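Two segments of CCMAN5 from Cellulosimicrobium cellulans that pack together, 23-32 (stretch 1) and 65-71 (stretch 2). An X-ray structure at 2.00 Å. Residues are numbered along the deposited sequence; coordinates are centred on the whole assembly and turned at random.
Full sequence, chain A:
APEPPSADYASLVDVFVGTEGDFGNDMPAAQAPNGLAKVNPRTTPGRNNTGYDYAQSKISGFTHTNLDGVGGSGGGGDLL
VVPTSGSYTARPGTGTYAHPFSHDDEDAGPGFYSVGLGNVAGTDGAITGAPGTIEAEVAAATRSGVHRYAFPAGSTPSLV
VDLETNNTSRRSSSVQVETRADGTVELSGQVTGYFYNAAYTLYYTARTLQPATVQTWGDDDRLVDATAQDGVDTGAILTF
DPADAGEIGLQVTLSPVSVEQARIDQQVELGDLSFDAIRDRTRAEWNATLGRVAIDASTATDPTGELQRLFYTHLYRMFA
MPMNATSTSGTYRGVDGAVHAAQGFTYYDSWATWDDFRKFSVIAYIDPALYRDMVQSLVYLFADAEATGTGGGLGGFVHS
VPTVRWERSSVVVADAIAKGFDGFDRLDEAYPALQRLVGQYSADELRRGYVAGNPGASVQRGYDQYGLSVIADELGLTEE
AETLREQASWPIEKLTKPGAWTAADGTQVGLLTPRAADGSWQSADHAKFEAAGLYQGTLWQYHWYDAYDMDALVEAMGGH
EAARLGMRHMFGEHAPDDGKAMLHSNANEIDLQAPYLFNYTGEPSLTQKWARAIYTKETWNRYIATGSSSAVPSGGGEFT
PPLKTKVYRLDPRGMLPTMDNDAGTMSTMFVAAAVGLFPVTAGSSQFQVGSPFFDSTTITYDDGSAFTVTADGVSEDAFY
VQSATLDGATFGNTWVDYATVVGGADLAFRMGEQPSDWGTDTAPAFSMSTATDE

Stretch 1, residues 23-32: FGNDMPAAQA
Stretch 2 (65-71) TNLDGVG

One water bridges the two loops, whose two direct hydrogen bonds are both weak. The water O donates to Asp26 OD1 (2.8 Å) and to Asp68 OD2 (2.7 Å) and accepts from Met27 N (3.0 Å), so two acidic side chains from different stretches share one bridging molecule. Asp26 (-97/169) has chi1 m and chi2 -38°.

Neither stretch is a regular helix or strand, but the CA traces of 23-27 and 67-71 run roughly antiparallel. They approach most closely at Asn25 and Gly69, whose CA atoms lie 4.5 Å apart; both residues have positive phi (58/37 and 67/24), which by itself favours glycine at Gly69. Here Gly69 N donates a weak hydrogen bond to Asn25 O (3.0 Å, 126°), and Gly69 CA makes a CA-H...O contact with Asn25 O at 3.1 Å. Gly24 (137/-33) brings its O to 3.6 Å from Gly69 CA.

Met27 (-121/148; chi p, t, p) points toward stretch 2 and contributes the largest covered area. Its CE reaches Leu67 O at 3.3 Å and Asn66 CB at 3.6 Å. Asp68 (-88/126, chi1 m) leaves its backbone sideways, but its carboxylate comes nearer, and Gln31 NE2 (chi1 p, chi2 t) donates a weak, nearly straight hydrogen bond to Asp68 OD2 (3.4 Å, 163°). Within stretch 2, Leu67 N bonds Asn66 OD1 at 2.9 Å.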

ATOM      1  N   PHE A  23     -10.239  -5.698   8.743  1.00  4.25           N
ATOM      2  CA  PHE A  23      -9.636  -6.863   8.065  1.00  4.39           C
ATOM      3  C   PHE A  23      -8.905  -6.458   6.769  1.00  3.90           C
ATOM      4  O   PHE A  23      -9.034  -7.110   5.726  1.00  3.24           O
ATOM      5  CB  PHE A  23     -10.674  -7.977   7.806  1.00  4.52           C
ATOM      6  CG  PHE A  23     -11.308  -8.539   9.065  1.00  5.21           C
ATOM      7  CD1 PHE A  23     -10.778  -9.675   9.683  1.00  4.67           C
ATOM      8  CD2 PHE A  23     -12.441  -7.938   9.621  1.00  5.14           C
ATOM      9  CE1 PHE A  23     -11.365 -10.213  10.855  1.00  5.43           C
ATOM     10  CE2 PHE A  23     -13.037  -8.448  10.785  1.00  5.72           C
ATOM     11  CZ  PHE A  23     -12.496  -9.598  11.406  1.00  5.80           C
ATOM     12  N   GLY A  24      -8.141  -5.370   6.839  1.00  3.38           N
ATOM     13  CA  GLY A  24      -7.360  -4.941   5.687  1.00  3.08           C
ATOM     14  C   GLY A  24      -7.374  -3.445   5.421  1.00  2.79           C
ATOM     15  O   GLY A  24      -6.382  -2.901   4.953  1.00  2.55           O
ATOM     16  N   ASN A  25      -8.497  -2.792   5.722  1.00  2.32           N
ATOM     17  CA  ASN A  25      -8.693  -1.359   5.474  1.00  2.47           C
ATOM     18  C   ASN A  25      -8.521  -0.944   4.017  1.00  2.41           C
ATOM     19  O   ASN A  25      -7.990   0.114   3.730  1.00  2.24           O
ATOM     20  CB  ASN A  25      -7.885  -0.491   6.447  1.00  2.34           C
ATOM     21  CG  ASN A  25      -8.541  -0.426   7.827  1.00  4.37           C
ATOM     22  OD1 ASN A  25      -9.675   0.042   7.961  1.00  3.15           O
ATOM     23  ND2 ASN A  25      -7.828  -0.891   8.857  1.00  2.62           N
ATOM     24  N   ASP A  26      -8.969  -1.808   3.106  1.00  3.08           N
ATOM     25  CA  ASP A  26      -9.012  -1.489   1.685  1.00  3.20           C
ATOM     26  C   ASP A  26     -10.397  -1.011   1.257  1.00  3.49           C
ATOM     27  O   ASP A  26     -11.377  -1.118   2.012  1.00  3.32           O
ATOM     28  CB  ASP A  26      -8.580  -2.700   0.858  1.00  3.76           C
ATOM     29  CG  ASP A  26      -7.077  -2.862   0.820  1.00  3.73           C
ATOM     30  OD1 ASP A  26      -6.340  -1.825   0.744  1.00  5.69           O
ATOM     31  OD2 ASP A  26      -6.629  -4.018   0.872  1.00  2.99           O
ATOM     32  N   MET A  27     -10.470  -0.484   0.044  1.00  3.04           N
ATOM     33  CA  MET A  27     -11.683   0.166  -0.434  1.00  3.36           C
ATOM     34  C   MET A  27     -12.234  -0.496  -1.703  1.00  3.63           C
ATOM     35  O   MET A  27     -11.469  -0.984  -2.523  1.00  4.52           O
ATOM     36  CB  MET A  27     -11.401   1.650  -0.703  1.00  2.94           C
ATOM     37  CG  MET A  27     -10.438   1.909  -1.867  1.00  3.80           C
ATOM     38  SD  MET A  27      -9.892   3.628  -1.910  1.00  5.84           S
ATOM     39  CE  MET A  27      -8.638   3.584  -0.608  1.00  2.93           C
ATOM     40  N   PRO A  28     -13.567  -0.494  -1.873  1.00  3.62           N
ATOM     41  CA  PRO A  28     -14.128  -0.928  -3.149  1.00  3.20           C
ATOM     42  C   PRO A  28     -14.173   0.209  -4.191  1.00  3.38           C
ATOM     43  O   PRO A  28     -14.716   0.027  -5.277  1.00  3.24           O
ATOM     44  CB  PRO A  28     -15.544  -1.339  -2.764  1.00  3.32           C
ATOM     45  CG  PRO A  28     -15.904  -0.350  -1.683  1.00  3.78           C
ATOM     46  CD  PRO A  28     -14.620  -0.110  -0.908  1.00  2.51           C
ATOM     47  N   ALA A  29     -13.591   1.361  -3.856  1.00  3.32           N
ATOM     48  CA  ALA A  29     -13.645   2.582  -4.691  1.00  3.06           C
ATOM     49  C   ALA A  29     -13.319   2.380  -6.167  1.00  3.21           C
ATOM     50  O   ALA A  29     -12.397   1.623  -6.524  1.00  3.57           O
ATOM     51  CB  ALA A  29     -12.720   3.652  -4.115  1.00  2.71           C
ATOM     52  N   ALA A  30     -14.056   3.079  -7.022  1.00  3.12           N
ATOM     53  CA  ALA A  30     -13.725   3.105  -8.444  1.00  3.69           C
ATOM     54  C   ALA A  30     -12.417   3.880  -8.623  1.00  3.98           C
ATOM     55  O   ALA A  30     -12.295   5.023  -8.165  1.00  3.39           O
ATOM     56  CB  ALA A  30     -14.851   3.744  -9.261  1.00  3.41           C
ATOM     57  N   GLN A  31     -11.428   3.242  -9.238  1.00  4.00           N
ATOM     58  CA  GLN A  31     -10.142   3.898  -9.447  1.00  5.14           C
ATOM     59  C   GLN A  31      -9.367   3.337 -10.631  1.00  5.00           C
ATOM     60  O   GLN A  31      -9.502   2.154 -10.962  1.00  5.19           O
ATOM     61  CB  GLN A  31      -9.291   3.877  -8.162  1.00  5.72           C
ATOM     62  CG  GLN A  31      -9.112   2.512  -7.493  1.00  6.87           C
ATOM     63  CD  GLN A  31      -8.631   2.655  -6.066  1.00 10.66           C
ATOM     64  OE1 GLN A  31      -8.710   3.737  -5.503  1.00 16.44           O
ATOM     65  NE2 GLN A  31      -8.163   1.570  -5.463  1.00 10.61           N
ATOM     66  N   ALA A  32      -8.573   4.193 -11.273  1.00  4.82           N
ATOM     67  CA  ALA A  32      -7.693   3.747 -12.354  1.00  4.55           C
ATOM     68  C   ALA A  32      -6.391   3.243 -11.737  1.00  4.74           C
ATOM     69  O   ALA A  32      -6.136   3.501 -10.554  1.00  4.94           O
ATOM     70  CB  ALA A  32      -7.415   4.896 -13.325  1.00  3.86           C
ATOM     71  N   THR A  65     -11.184  11.259  -2.709  1.00  2.31           N
ATOM     72  CA  THR A  65      -9.773  11.083  -2.352  1.00  2.07           C
ATOM     73  C   THR A  65      -9.642  10.008  -1.293  1.00  2.16           C
ATOM     74  O   THR A  65     -10.574   9.765  -0.513  1.00  2.00           O
ATOM     75  CB  THR A  65      -9.094  12.393  -1.826  1.00  2.04           C
ATOM     76  OG1 THR A  65      -9.589  12.709  -0.515  1.00  2.00           O
ATOM     77  CG2 THR A  65      -9.346  13.562  -2.767  1.00  2.00           C
ATOM     78  N   ASN A  66      -8.484   9.357  -1.261  1.00  2.45           N
ATOM     79  CA  ASN A  66      -8.302   8.292  -0.298  1.00  2.86           C
ATOM     80  C   ASN A  66      -6.882   7.751  -0.239  1.00  3.05           C
ATOM     81  O   ASN A  66      -6.022   8.151  -1.039  1.00  2.77           O
ATOM     82  CB  ASN A  66      -9.280   7.156  -0.609  1.00  2.85           C
ATOM     83  CG  ASN A  66     -10.036   6.709   0.618  1.00  2.31           C
ATOM     84  OD1 ASN A  66      -9.435   6.454   1.670  1.00  2.00           O
ATOM     85  ND2 ASN A  66     -11.363   6.623   0.500  1.00  2.00           N
ATOM     86  N   LEU A  67      -6.671   6.844   0.716  1.00  3.19           N
ATOM     87  CA  LEU A  67      -5.416   6.127   0.898  1.00  3.42           C
ATOM     88  C   LEU A  67      -5.735   4.661   1.137  1.00  3.40           C
ATOM     89  O   LEU A  67      -6.608   4.332   1.941  1.00  4.34           O
ATOM     90  CB  LEU A  67      -4.657   6.667   2.115  1.00  2.94           C
ATOM     91  CG  LEU A  67      -4.133   8.096   2.062  1.00  3.22           C
ATOM     92  CD1 LEU A  67      -3.438   8.456   3.375  1.00  2.82           C
ATOM     93  CD2 LEU A  67      -3.201   8.284   0.868  1.00  3.25           C
ATOM     94  N   ASP A  68      -5.004   3.773   0.478  1.00  2.94           N
ATOM     95  CA  ASP A  68      -5.324   2.348   0.575  1.00  2.88           C
ATOM     96  C   ASP A  68      -4.634   1.688   1.741  1.00  2.92           C
ATOM     97  O   ASP A  68      -3.416   1.785   1.885  1.00  2.94           O
ATOM     98  CB  ASP A  68      -4.955   1.620  -0.711  1.00  2.03           C
ATOM     99  CG  ASP A  68      -5.553   2.270  -1.924  1.00  2.86           C
ATOM    100  OD1 ASP A  68      -5.083   3.376  -2.260  1.00  5.76           O
ATOM    101  OD2 ASP A  68      -6.481   1.692  -2.542  1.00  2.15           O
ATOM    102  N   GLY A  69      -5.429   1.038   2.582  1.00  3.13           N
ATOM    103  CA  GLY A  69      -4.918   0.165   3.624  1.00  3.16           C
ATOM    104  C   GLY A  69      -4.150   0.808   4.753  1.00  3.37           C
ATOM    105  O   GLY A  69      -3.359   0.139   5.414  1.00  3.76           O
ATOM    106  N   VAL A  70      -4.377   2.093   5.004  1.00  2.82           N
ATOM    107  CA  VAL A  70      -3.639   2.789   6.065  1.00  2.95           C
ATOM    108  C   VAL A  70      -4.369   2.680   7.411  1.00  3.15           C
ATOM    109  O   VAL A  70      -5.533   2.267   7.451  1.00  3.06           O
ATOM    110  CB  VAL A  70      -3.328   4.249   5.699  1.00  2.55           C
ATOM    111  CG1 VAL A  70      -2.489   4.292   4.422  1.00  2.08           C
ATOM    112  CG2 VAL A  70      -4.602   5.053   5.532  1.00  2.01           C
ATOM    113  N   GLY A  71      -3.681   3.042   8.494  1.00  3.52           N
ATOM    114  CA  GLY A  71      -4.225   2.914   9.857  1.00  4.24           C
ATOM    115  C   GLY A  71      -4.872   4.210  10.336  1.00  4.86           C
ATOM    116  O   GLY A  71      -5.376   4.988   9.515  1.00  4.83           O
TER
HETATM  117  O   HOH W   1      -7.705  -0.034  -0.911  1.00  9.57           O